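Local coordinates for protein Ribose/Galactose Isomerase (Vibrio parahaemolyticus, PDB 3ONO) that probably interconverts aldose and ketose forms of sugar phosphates as an isomerase of the LacAB/RpiB family, at residues Leu54-Met57 with Ala58-Leu62; Lys169-Val172 with Glu173-Ala177; Arg176-Gln180 with Glu181-Thr185. One frame throughout, in Å; residues are numbered along the deposited sequence. Where two conformers were deposited one is given.

Contact 1 (Leu54-Met57 with Ala58-Leu62); sequences LGIM and ASILL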
ATOM      1  N   LEU A  54     -16.120 -17.798  11.755  1.00 20.61           N
ATOM      2  CA  LEU A  54     -16.580 -16.529  11.202  1.00 19.01           C
ATOM      3  C   LEU A  54     -17.405 -16.719   9.925  1.00 19.58           C
ATOM      4  O   LEU A  54     -18.452 -16.075   9.741  1.00 22.33           O
ATOM      5  CB  LEU A  54     -15.389 -15.586  10.928  1.00 19.88           C
ATOM      6  CG  LEU A  54     -14.551 -15.191  12.146  1.00 21.34           C
ATOM      7  CD1 LEU A  54     -13.397 -14.253  11.725  1.00 21.35           C
ATOM      8  CD2 LEU A  54     -15.401 -14.527  13.237  1.00 22.71           C
ATOM      9  N   GLY A  55     -16.924 -17.551   9.015  1.00 19.55           N
ATOM     10  CA  GLY A  55     -17.644 -17.765   7.771  1.00 17.60           C
ATOM     11  C   GLY A  55     -19.027 -18.349   8.019  1.00 20.86           C
ATOM     12  O   GLY A  55     -20.015 -17.970   7.370  1.00 21.59           O
ATOM     13  N   ILE A  56     -19.104 -19.300   8.946  1.00 18.23           N
ATOM     14  CA  ILE A  56     -20.394 -19.936   9.253  1.00 19.30           C
ATOM     15  C   ILE A  56     -21.357 -18.910   9.850  1.00 23.23           C
ATOM     16  O   ILE A  56     -22.541 -18.848   9.482  1.00 22.77           O
ATOM     17  CB  ILE A  56     -20.199 -21.113  10.236  1.00 20.01           C
ATOM     18  CG1 ILE A  56     -19.388 -22.214   9.562  1.00 20.68           C
ATOM     19  CG2 ILE A  56     -21.555 -21.666  10.711  1.00 23.49           C
ATOM     20  CD1 ILE A  56     -18.741 -23.181  10.551  1.00 22.35           C
HETATM   21  N   MSE A  57     -20.842 -18.099  10.771  1.00 25.09           N
HETATM   22  CA  MSE A  57     -21.621 -16.997  11.340  1.00 23.26           C
HETATM   23  C   MSE A  57     -22.085 -16.013  10.278  1.00 24.19           C
HETATM   24  O   MSE A  57     -23.232 -15.562  10.299  1.00 22.53           O
HETATM   25  CB  MSE A  57     -20.811 -16.275  12.431  1.00 22.87           C
HETATM   26  CG  MSE A  57     -20.405 -17.234  13.524  1.00 25.57           C
HETATM   27 SE   MSE A  57     -18.919 -16.605  14.595  0.62 30.40          SE
HETATM   28  CE  MSE A  57     -20.002 -15.500  15.741  1.00 28.80           C
ATOM     29  N   ALA A  58     -21.217 -15.681   9.329  1.00 22.51           N
ATOM     30  CA  ALA A  58     -21.637 -14.734   8.297  1.00 20.20           C
ATOM     31  C   ALA A  58     -22.766 -15.350   7.480  1.00 21.75           C
ATOM     32  O   ALA A  58     -23.751 -14.672   7.143  1.00 22.37           O
ATOM     33  CB  ALA A  58     -20.467 -14.370   7.397  1.00 19.97           C
ATOM     34  N   SER A  59     -22.632 -16.634   7.158  1.00 19.17           N
ATOM     35  CA  SER A  59     -23.700 -17.292   6.387  1.00 17.64           C
ATOM     36  C   SER A  59     -25.015 -17.267   7.156  1.00 26.68           C
ATOM     37  O   SER A  59     -26.059 -16.898   6.608  1.00 24.77           O
ATOM     38  CB  SER A  59     -23.364 -18.747   6.023  1.00 20.97           C
ATOM     39  OG  SER A  59     -24.472 -19.330   5.327  1.00 22.94           O
ATOM     40  N   ILE A  60     -24.974 -17.638   8.429  1.00 21.26           N
ATOM     41  CA  ILE A  60     -26.235 -17.746   9.173  1.00 24.09           C
ATOM     42  C   ILE A  60     -26.892 -16.374   9.282  1.00 25.24           C
ATOM     43  O   ILE A  60     -28.098 -16.230   9.042  1.00 26.51           O
ATOM     44  CB  ILE A  60     -26.027 -18.386  10.543  1.00 25.22           C
ATOM     45  CG1 ILE A  60     -25.660 -19.865  10.345  1.00 25.60           C
ATOM     46  CG2 ILE A  60     -27.306 -18.258  11.402  1.00 25.68           C
ATOM     47  CD1 ILE A  60     -25.132 -20.557  11.594  1.00 26.79           C
ATOM     48  N   LEU A  61     -26.096 -15.354   9.596  1.00 24.35           N
ATOM     49  CA  LEU A  61     -26.669 -14.027   9.768  1.00 21.43           C
ATOM     50  C   LEU A  61     -27.121 -13.409   8.451  1.00 28.61           C
ATOM     51  O   LEU A  61     -28.135 -12.726   8.415  1.00 28.44           O
ATOM     52  CB  LEU A  61     -25.712 -13.111  10.526  1.00 22.55           C
ATOM     53  CG  LEU A  61     -25.362 -13.465  11.974  1.00 24.04           C
ATOM     54  CD1 LEU A  61     -24.304 -12.523  12.548  1.00 26.67           C
ATOM     55  CD2 LEU A  61     -26.611 -13.451  12.866  1.00 27.48           C
ATOM     56  N   LEU A  62     -26.365 -13.611   7.368  1.00 24.59           N
ATOM     57  CA  LEU A  62     -26.745 -13.002   6.092  1.00 23.37           C
ATOM     58  C   LEU A  62     -27.873 -13.776   5.427  1.00 25.19           C
ATOM     59  O   LEU A  62     -28.837 -13.195   4.942  1.00 26.10           O
ATOM     60  CB  LEU A  62     -25.537 -12.888   5.145  1.00 20.20           C
ATOM     61  CG  LEU A  62     -24.529 -11.813   5.558  1.00 22.58           C
ATOM     62  CD1 LEU A  62     -23.186 -12.044   4.879  1.00 21.66           C
ATOM     63  CD2 LEU A  62     -25.041 -10.393   5.258  1.00 25.67           C
TER
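I56 and I60 share nearly the same torsions (chi1 -66° and -69°), which place CG2 of each residue trans to its own backbone N and run the two side chains alongside one another, pointing the same way, one helical turn apart. They touch where CG2 of I56 meets CD1 of I60 at 3.8 Å. The CG1 branch of I60 also folds back over the previous turn, with its CG1 atom 3.4 Å from I56 O, the same oxygen that accepts the I60 N-H. L61 repeats the pattern, its CG lying 3.4 Å from M57 O. Four successive i to i+4 bonds hold this uninterrupted run of alpha-helix: A58 N to L54 O, S59 N to G55 O, I60 N to I56 O at 2.9 Å, and L61 N to M57 O at 3.0 Å, the last with an N-H...O angle of 168°. The hydroxyl of S59 is bonded one turn onward to N63. All these residues are buried. Within the alpha-beta-alpha sandwich, helix 51-63 lays L54 and L62 on strand 69-74, directs I56 to L182, V183 and A186 of helix 180-186, and packs M57, I60 and L61 against F192 of helix 190-199.

Contact 2 (Lys169-Val172 with Glu173-Ala177); sequences KDVV and EGLRA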
ATOM      1  N   LYS A 169     -24.876 -26.671  -1.852  1.00 20.30           N
ATOM      2  CA  LYS A 169     -26.127 -27.275  -1.380  1.00 22.33           C
ATOM      3  C   LYS A 169     -27.067 -26.181  -0.880  1.00 22.14           C
ATOM      4  O   LYS A 169     -26.655 -25.028  -0.682  1.00 23.73           O
ATOM      5  CB  LYS A 169     -25.818 -28.242  -0.245  1.00 22.98           C
ATOM      6  CG  LYS A 169     -24.969 -29.387  -0.682  1.00 24.84           C
ATOM      7  CD  LYS A 169     -24.529 -30.242   0.517  1.00 27.90           C
ATOM      8  CE  LYS A 169     -23.504 -31.290   0.105  1.00 32.66           C
ATOM      9  NZ  LYS A 169     -22.766 -31.898   1.278  1.00 31.47           N
ATOM     10  N   ASP A 170     -28.337 -26.535  -0.680  0.73 24.60           N
ATOM     11  CA  ASP A 170     -29.264 -25.608  -0.047  0.73 25.97           C
ATOM     12  C   ASP A 170     -28.640 -25.171   1.280  0.73 26.62           C
ATOM     13  O   ASP A 170     -27.864 -25.918   1.878  0.73 23.23           O
ATOM     14  CB  ASP A 170     -30.638 -26.273   0.165  0.73 29.77           C
ATOM     15  CG  ASP A 170     -31.369 -26.552  -1.148  0.73 36.17           C
ATOM     16  OD1 ASP A 170     -30.999 -25.968  -2.190  0.73 39.11           O
ATOM     17  OD2 ASP A 170     -32.335 -27.347  -1.129  0.73 41.12           O
ATOM     18  N   VAL A 171     -28.935 -23.956   1.730  1.00 25.71           N
ATOM     19  CA  VAL A 171     -28.259 -23.433   2.919  1.00 28.46           C
ATOM     20  C   VAL A 171     -28.289 -24.367   4.129  1.00 28.02           C
ATOM     21  O   VAL A 171     -27.245 -24.728   4.685  1.00 25.38           O
ATOM     22  CB  VAL A 171     -28.784 -22.054   3.305  1.00 31.15           C
ATOM     23  CG1 VAL A 171     -28.155 -21.604   4.618  1.00 27.72           C
ATOM     24  CG2 VAL A 171     -28.470 -21.062   2.198  1.00 30.78           C
ATOM     25  N   VAL A 172     -29.478 -24.779   4.542  1.00 26.24           N
ATOM     26  CA  VAL A 172     -29.544 -25.598   5.741  1.00 22.66           C
ATOM     27  C   VAL A 172     -28.892 -26.960   5.548  1.00 23.64           C
ATOM     28  O   VAL A 172     -28.150 -27.409   6.424  1.00 26.16           O
ATOM     29  CB  VAL A 172     -30.964 -25.677   6.307  1.00 26.32           C
ATOM     30  CG1 VAL A 172     -31.000 -26.632   7.484  1.00 28.23           C
ATOM     31  CG2 VAL A 172     -31.403 -24.284   6.730  1.00 28.46           C
ATOM     32  N   GLU A 173     -29.126 -27.600   4.400  1.00 23.55           N
ATOM     33  CA  GLU A 173     -28.490 -28.880   4.109  1.00 24.24           C
ATOM     34  C   GLU A 173     -26.979 -28.746   4.205  1.00 24.70           C
ATOM     35  O   GLU A 173     -26.300 -29.623   4.730  1.00 24.25           O
ATOM     36  CB  GLU A 173     -28.832 -29.395   2.709  1.00 26.49           C
ATOM     37  CG  GLU A 173     -28.236 -30.785   2.453  1.00 33.60           C
ATOM     38  CD  GLU A 173     -28.632 -31.403   1.111  1.00 45.11           C
ATOM     39  OE1 GLU A 173     -29.623 -30.945   0.502  1.00 44.47           O
ATOM     40  OE2 GLU A 173     -27.946 -32.359   0.673  1.00 47.79           O
ATOM     41  N   GLY A 174     -26.454 -27.663   3.643  1.00 23.15           N
ATOM     42  CA  GLY A 174     -25.014 -27.425   3.689  1.00 21.84           C
ATOM     43  C   GLY A 174     -24.498 -27.258   5.109  1.00 21.48           C
ATOM     44  O   GLY A 174     -23.435 -27.792   5.478  1.00 22.15           O
ATOM     45  N   LEU A 175     -25.245 -26.529   5.924  1.00 20.96           N
ATOM     46  CA  LEU A 175     -24.818 -26.299   7.294  1.00 22.60           C
ATOM     47  C   LEU A 175     -24.818 -27.630   8.040  1.00 23.36           C
ATOM     48  O   LEU A 175     -23.963 -27.881   8.887  1.00 24.15           O
ATOM     49  CB  LEU A 175     -25.738 -25.307   7.995  1.00 24.70           C
ATOM     50  CG  LEU A 175     -25.596 -23.851   7.544  1.00 23.47           C
ATOM     51  CD1 LEU A 175     -26.655 -23.000   8.232  1.00 24.63           C
ATOM     52  CD2 LEU A 175     -24.166 -23.308   7.803  1.00 23.38           C
ATOM     53  N   ARG A 176     -25.776 -28.493   7.713  1.00 22.67           N
ATOM     54  CA  ARG A 176     -25.836 -29.796   8.374  1.00 22.05           C
ATOM     55  C   ARG A 176     -24.671 -30.692   7.999  1.00 27.37           C
ATOM     56  O   ARG A 176     -24.361 -31.640   8.729  1.00 25.28           O
ATOM     57  CB  ARG A 176     -27.134 -30.528   8.035  1.00 24.55           C
ATOM     58  CG  ARG A 176     -28.398 -29.907   8.580  1.00 24.20           C
ATOM     59  CD  ARG A 176     -29.607 -30.887   8.348  1.00 28.85           C
ATOM     60  NE  ARG A 176     -30.865 -30.178   8.569  1.00 31.94           N
ATOM     61  CZ  ARG A 176     -31.412 -29.978   9.766  1.00 36.58           C
ATOM     62  NH1 ARG A 176     -30.834 -30.476  10.858  1.00 33.92           N
ATOM     63  NH2 ARG A 176     -32.555 -29.301   9.868  1.00 37.01           N
ATOM     64  N   ALA A 177     -24.066 -30.438   6.837  1.00 22.96           N
ATOM     65  CA  ALA A 177     -22.959 -31.256   6.350  1.00 21.50           C
ATOM     66  C   ALA A 177     -21.647 -30.813   6.978  1.00 22.94           C
ATOM     67  O   ALA A 177     -20.686 -31.589   7.005  1.00 21.91           O
ATOM     68  CB  ALA A 177     -22.843 -31.192   4.832  1.00 21.44           C
TER
HETATM   69  O   HOH W   1     -25.263 -33.164   2.628  1.00 32.79           O
HETATM   70  O   HOH W   2     -29.039 -29.256  -1.452  1.00 27.55           O
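Three i to i+4 backbone bonds open helix 171-177, G174 N to D170 O, L175 N to V171 O and R176 N to V172 O, the first of them 2.9 Å long and meeting the carbonyl almost end-on (C=O...N 169°). D170 holds the N-cap position of this short alpha-helix, but its carboxylate makes no capping bond. Instead a water joins its backbone N to OE1 of E173, lying 2.6 Å from that oxygen. V172 and R176 lie side by side: V172 CG1, trans to its backbone N (chi1 175°), reaches NE of R176 at 3.7 Å and approaches the guanidinium obliquely. V171 and L175 run alongside each other more loosely, CG1 to CD1 4.2 Å. On the inner side L175 rests on I60 of helix 51-63 and on Y208 of helix 203-212, which R176 also touches. K169 extends its chain across that of E173 at about a right angle. Their charged ends do not meet, and a water bonded to K169 NZ reaches E173 OE2 only weakly. The ammonium is held mainly by A166 O of the second subunit, while the extended lysine reaches along the helix until K169 NZ lies 3.6 Å from CB of A177.

Contact 3 (Arg176-Gln180 with Glu181-Thr185); sequences RAIDQ and ELVKT
The carboxylate of D179 and that of E181 stand nearly perpendicular, their planes 84° apart, on side chains that run in the same direction. Above the D179 carboxylate comes the backbone N-H of E181, which bonds OD1 at 3.2 Å from 74° out of the plane; CB of E181 lies 3.5 Å from that same OD1. The other oxygen, OD2, has CG of L182 3.9 Å away and takes a bond from a water at 2.7 Å, and this water also donates, weakly, to OE1 of E181. Sharing a water in this way may ease the repulsion between two acidic groups whose oxygens are not in direct contact. D179 is thus the N-cap of helix 180-186, its CG turned trans to the backbone N (chi1 169°) so that the carboxylate lies over the opening turn. Its carbonyl accepts two further bonds, both weak, from the N-H groups of L182 and V183. A stronger i to i+4 bond, with a nearly straight N-H...O, follows from K184 N to Q180 O. The K184 chain wraps over that oxygen, CG at 3.2 Å from Q180 O, and bends at its end until NZ sits beside CB of Q180. Beneath the cap, I178 crosses both L182 and V183 at about a right angle, and its CG2 meets L182 CD1 and V183 CG2, each at 3.8 Å. V183 continues onto Y208 and L212 of helix 203-212, whereas I178 and L182 also pack on V167 and V163 of the second subunit.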
ATOM      1  N   ARG A 176     -25.776 -28.493   7.713  1.00 22.67           N
ATOM      2  CA  ARG A 176     -25.836 -29.796   8.374  1.00 22.05           C
ATOM      3  C   ARG A 176     -24.671 -30.692   7.999  1.00 27.37           C
ATOM      4  O   ARG A 176     -24.361 -31.640   8.729  1.00 25.28           O
ATOM      5  CB  ARG A 176     -27.134 -30.528   8.035  1.00 24.55           C
ATOM      6  CG  ARG A 176     -28.398 -29.907   8.580  1.00 24.20           C
ATOM      7  CD  ARG A 176     -29.607 -30.887   8.348  1.00 28.85           C
ATOM      8  NE  ARG A 176     -30.865 -30.178   8.569  1.00 31.94           N
ATOM      9  CZ  ARG A 176     -31.412 -29.978   9.766  1.00 36.58           C
ATOM     10  NH1 ARG A 176     -30.834 -30.476  10.858  1.00 33.92           N
ATOM     11  NH2 ARG A 176     -32.555 -29.301   9.868  1.00 37.01           N
ATOM     12  N   ALA A 177     -24.066 -30.438   6.837  1.00 22.96           N
ATOM     13  CA  ALA A 177     -22.959 -31.256   6.350  1.00 21.50           C
ATOM     14  C   ALA A 177     -21.647 -30.813   6.978  1.00 22.94           C
ATOM     15  O   ALA A 177     -20.686 -31.589   7.005  1.00 21.91           O
ATOM     16  CB  ALA A 177     -22.843 -31.192   4.832  1.00 21.44           C
ATOM     17  N   ILE A 178     -21.586 -29.557   7.441  1.00 18.19           N
ATOM     18  CA  ILE A 178     -20.388 -29.093   8.150  1.00 18.11           C
ATOM     19  C   ILE A 178     -20.276 -29.894   9.443  1.00 23.96           C
ATOM     20  O   ILE A 178     -21.273 -30.339   9.981  1.00 25.23           O
ATOM     21  CB  ILE A 178     -20.506 -27.592   8.473  1.00 20.31           C
ATOM     22  CG1 ILE A 178     -20.610 -26.800   7.165  1.00 20.02           C
ATOM     23  CG2 ILE A 178     -19.315 -27.107   9.336  1.00 22.29           C
ATOM     24  CD1 ILE A 178     -20.885 -25.314   7.376  1.00 20.13           C
ATOM     25  N   ASP A 179     -19.056 -30.105   9.931  1.00 23.35           N
ATOM     26  CA  ASP A 179     -18.874 -30.719  11.246  1.00 24.47           C
ATOM     27  C   ASP A 179     -19.733 -29.953  12.228  1.00 22.03           C
ATOM     28  O   ASP A 179     -19.572 -28.749  12.392  1.00 24.34           O
ATOM     29  CB  ASP A 179     -17.390 -30.622  11.655  1.00 23.13           C
ATOM     30  CG  ASP A 179     -17.137 -30.982  13.122  1.00 28.55           C
ATOM     31  OD1 ASP A 179     -17.932 -31.718  13.752  1.00 27.28           O
ATOM     32  OD2 ASP A 179     -16.095 -30.544  13.645  1.00 27.15           O
ATOM     33  N   GLN A 180     -20.684 -30.634  12.872  1.00 23.72           N
ATOM     34  CA  GLN A 180     -21.631 -29.874  13.682  1.00 21.47           C
ATOM     35  C   GLN A 180     -21.005 -29.239  14.907  1.00 24.38           C
ATOM     36  O   GLN A 180     -21.546 -28.285  15.461  1.00 24.75           O
ATOM     37  CB  GLN A 180     -22.854 -30.732  14.066  1.00 22.07           C
ATOM     38  CG  GLN A 180     -23.691 -31.177  12.859  1.00 24.85           C
ATOM     39  CD  GLN A 180     -24.285 -29.994  12.099  1.00 29.90           C
ATOM     40  OE1 GLN A 180     -23.691 -29.492  11.126  1.00 29.74           O
ATOM     41  NE2 GLN A 180     -25.444 -29.524  12.554  1.00 23.67           N
ATOM     42  N   GLU A 181     -19.861 -29.750  15.341  1.00 23.37           N
ATOM     43  CA  GLU A 181     -19.108 -29.073  16.398  1.00 27.65           C
ATOM     44  C   GLU A 181     -18.768 -27.626  15.978  1.00 27.96           C
ATOM     45  O   GLU A 181     -18.842 -26.701  16.778  1.00 24.90           O
ATOM     46  CB  GLU A 181     -17.797 -29.811  16.684  1.00 36.75           C
ATOM     47  CG  GLU A 181     -17.715 -30.535  18.033  1.00 56.89           C
ATOM     48  CD  GLU A 181     -16.342 -30.335  18.716  1.00 60.54           C
ATOM     49  OE1 GLU A 181     -15.390 -31.128  18.465  1.00 41.50           O
ATOM     50  OE2 GLU A 181     -16.219 -29.366  19.505  1.00 70.21           O
ATOM     51  N   LEU A 182     -18.373 -27.459  14.725  1.00 24.45           N
ATOM     52  CA  LEU A 182     -18.043 -26.126  14.224  1.00 22.47           C
ATOM     53  C   LEU A 182     -19.259 -25.229  14.282  1.00 27.25           C
ATOM     54  O   LEU A 182     -19.158 -24.089  14.704  1.00 24.89           O
ATOM     55  CB  LEU A 182     -17.538 -26.169  12.788  1.00 26.10           C
ATOM     56  CG  LEU A 182     -16.161 -26.765  12.522  1.00 24.08           C
ATOM     57  CD1 LEU A 182     -15.957 -26.866  11.025  1.00 24.97           C
ATOM     58  CD2 LEU A 182     -15.046 -25.907  13.154  1.00 25.38           C
ATOM     59  N   VAL A 183     -20.417 -25.731  13.859  1.00 26.37           N
ATOM     60  CA  VAL A 183     -21.581 -24.858  13.802  1.00 24.80           C
ATOM     61  C   VAL A 183     -22.057 -24.514  15.210  1.00 27.43           C
ATOM     62  O   VAL A 183     -22.444 -23.368  15.479  1.00 27.96           O
ATOM     63  CB  VAL A 183     -22.722 -25.464  12.979  1.00 27.02           C
ATOM     64  CG1 VAL A 183     -23.815 -24.417  12.766  1.00 26.78           C
ATOM     65  CG2 VAL A 183     -22.189 -25.984  11.636  1.00 23.33           C
ATOM     66  N   LYS A 184     -22.048 -25.501  16.111  1.00 26.09           N
ATOM     67  CA  LYS A 184     -22.419 -25.239  17.501  1.00 25.18           C
ATOM     68  C   LYS A 184     -21.551 -24.139  18.108  1.00 28.14           C
ATOM     69  O   LYS A 184     -22.046 -23.251  18.824  1.00 29.16           O
ATOM     70  CB  LYS A 184     -22.312 -26.508  18.359  1.00 25.43           C
ATOM     71  CG  LYS A 184     -23.291 -27.590  17.997  1.00 38.28           C
ATOM     72  CD  LYS A 184     -23.024 -28.839  18.852  1.00 47.68           C
ATOM     73  CE  LYS A 184     -24.106 -29.891  18.671  1.00 55.61           C
ATOM     74  NZ  LYS A 184     -24.006 -30.550  17.343  1.00 61.07           N
ATOM     75  N   THR A 185     -20.254 -24.204  17.833  1.00 25.91           N
ATOM     76  CA  THR A 185     -19.330 -23.187  18.339  1.00 26.88           C
ATOM     77  C   THR A 185     -19.673 -21.837  17.724  1.00 25.26           C
ATOM     78  O   THR A 185     -19.720 -20.824  18.415  1.00 28.03           O
ATOM     79  CB  THR A 185     -17.867 -23.552  18.044  1.00 27.05           C
ATOM     80  OG1 THR A 185     -17.516 -24.727  18.803  1.00 32.59           O
ATOM     81  CG2 THR A 185     -16.929 -22.375  18.427  1.00 28.18           C
TER
HETATM   82  O   HOH W   3     -14.580 -30.401  15.886  1.00 35.76           O

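How the contacts relate
From the N terminus, contact 1 comes first, more than two turns within helix 51-63, complete long before contact 2 opens at K169. Contact 3 then starts on R176 and A177, the last residues of contact 2, and carries the chain through the bend between helices 171-177 and 180-186. None encloses a long loop, and none nests within or crosses another in sequence; contacts 2 and 3 merely overlap. In space the two C-terminal segments converge on contact 1: contact 2 packs on it through L175, which also reaches I56, while I178, L182 and V183 gather round I56. The C-terminal helices are thereby joined to a helix flanking the parallel sheet, and contacts 2 and 3 both touch the second subunit.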